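Dihydrolipoyl dehydrogenase (Elizabethkingia anophelis NUHP1, PDB 6UZI) catalyses the NAD+-dependent oxidation of protein-bound dihydrolipoyl groups to lipoyl groups, using FAD and a redox-active disulfide. Local coordinates at the interface of chains A and B. Sequence-based numbering; all coordinates share one arbitrary frame. Chains: chain A/B, Dihydrolipoyl dehydrogenase.

The interface of chains A and B. Residues chain A 330, 356, 358, 360, 427; chain B 452-453, 455.
One face of the A:His330 imidazole is covered by B:Ala452, whose CA sits over the centre of the ring, 3.5 Å from the centroid. At the ring's edge NE2 hydrogen-bonds within chain A to the carbonyl oxygen of A:Pro356 (2.6 Å); that oxygen lies in the imidazole plane, which fixes the ring's rotation and suggests that NE2 carries the hydrogen. The backbone N of B:His453 is 3.1 Å from A:His330 ND1, and its N-H points down at ND1 from above the face that B:Ala452 covers; any bond is weak, directed at the face of the imidazole and not along the ND1 lone pair. The A:Tyr360 ring has A:Val358 CG1 on one face, towards the rim, while its phenol OH reaches the B:His453 backbone and B:Thr455 CG2.

The B:Ala452 methyl turns away from the imidazole and packs on A:Val358 CG2 (3.7 Å), with A:Pro356 CG alongside. In B:His453, CG is anti to the backbone N (chi1 180°), which swings the ring away from the A:His330 imidazole; contact between the two side chains is through their CB atoms. This is the proton-acceptor histidine of the family, whose members are dimers in which it serves the flavin site of the other subunit. The contact thus appears to seat the backbone that carries the catalytic base, and the two-fold repeats it with chains exchanged.

B:Thr455 braces this loop from within chain B: its hydroxyl OG1 bonds to B:Ala452 O at 2.6 Å. OG1 lies between the backbone N and the carbonyl carbon (chi1 58°), which puts CG2 anti to the carbonyl carbon and towards chain A, 3.3 Å from A:Ala427 O.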
loop_
_atom_site.group_PDB
_atom_site.type_symbol
_atom_site.label_atom_id
_atom_site.label_comp_id
_atom_site.label_asym_id
_atom_site.label_seq_id
_atom_site.Cartn_x
_atom_site.Cartn_y
_atom_site.Cartn_z
ATOM N N HIS A 330 -0.628 11.451 13.537
ATOM C CA HIS A 330 0.815 11.251 13.511
ATOM C C HIS A 330 1.586 12.547 13.725
ATOM O O HIS A 330 2.741 12.497 14.161
ATOM C CB HIS A 330 1.251 10.584 12.204
ATOM C CG HIS A 330 0.728 11.244 10.968
ATOM N ND1 HIS A 330 -0.607 11.237 10.627
ATOM C CD2 HIS A 330 1.364 11.922 9.984
ATOM C CE1 HIS A 330 -0.773 11.881 9.488
ATOM N NE2 HIS A 330 0.408 12.313 9.078
ATOM N N PRO A 356 2.649 13.832 6.086
ATOM C CA PRO A 356 1.623 13.555 5.075
ATOM C C PRO A 356 0.215 13.718 5.624
ATOM O O PRO A 356 -0.037 13.592 6.823
ATOM C CB PRO A 356 1.892 12.094 4.697
ATOM C CG PRO A 356 2.433 11.496 5.993
ATOM C CD PRO A 356 3.261 12.599 6.622
ATOM N N VAL A 358 -3.776 12.270 4.866
ATOM C CA VAL A 358 -4.472 11.175 4.201
ATOM C C VAL A 358 -5.980 11.352 4.356
ATOM O O VAL A 358 -6.473 11.740 5.421
ATOM C CB VAL A 358 -4.021 9.801 4.739
ATOM C CG1 VAL A 358 -4.819 8.685 4.096
ATOM C CG2 VAL A 358 -2.544 9.585 4.461
ATOM N N TYR A 360 -9.247 8.869 3.896
ATOM C CA TYR A 360 -9.441 7.427 3.830
ATOM C C TYR A 360 -10.689 7.017 3.060
ATOM O O TYR A 360 -11.270 5.964 3.347
ATOM C CB TYR A 360 -9.452 6.844 5.242
ATOM C CG TYR A 360 -8.096 6.905 5.907
ATOM C CD1 TYR A 360 -7.251 5.802 5.908
ATOM C CD2 TYR A 360 -7.647 8.073 6.506
ATOM C CE1 TYR A 360 -6.015 5.854 6.514
ATOM C CE2 TYR A 360 -6.411 8.135 7.109
ATOM C CZ TYR A 360 -5.598 7.023 7.114
ATOM O OH TYR A 360 -4.358 7.087 7.717
ATOM N N ALA A 427 -3.003 5.661 0.845
ATOM C CA ALA A 427 -2.670 5.917 2.241
ATOM C C ALA A 427 -1.323 5.309 2.617
ATOM O O ALA A 427 -0.647 5.813 3.515
ATOM C CB ALA A 427 -3.777 5.387 3.154
ATOM N N ALA B 452 2.029 8.295 8.221
ATOM C CA ALA B 452 0.615 8.602 8.391
ATOM C C ALA B 452 -0.038 7.626 9.358
ATOM O O ALA B 452 0.273 6.434 9.367
ATOM C CB ALA B 452 -0.104 8.559 7.038
ATOM N N HIS B 453 -0.923 8.153 10.201
ATOM C CA HIS B 453 -1.665 7.367 11.167
ATOM C C HIS B 453 -3.159 7.471 10.890
ATOM O O HIS B 453 -3.677 8.584 10.723
ATOM C CB HIS B 453 -1.363 7.838 12.595
ATOM C CG HIS B 453 -2.104 7.077 13.648
ATOM N ND1 HIS B 453 -1.531 6.051 14.368
ATOM C CD2 HIS B 453 -3.366 7.204 14.118
ATOM C CE1 HIS B 453 -2.413 5.570 15.225
ATOM N NE2 HIS B 453 -3.533 6.255 15.095
ATOM N N THR B 455 -1.879 3.819 9.338
ATOM C CA THR B 455 -1.544 3.116 8.103
ATOM C C THR B 455 -0.716 1.884 8.430
ATOM O O THR B 455 -0.178 1.737 9.529
ATOM C CB THR B 455 -0.776 3.995 7.103
ATOM O OG1 THR B 455 0.430 4.482 7.709
ATOM C CG2 THR B 455 -1.640 5.160 6.606
#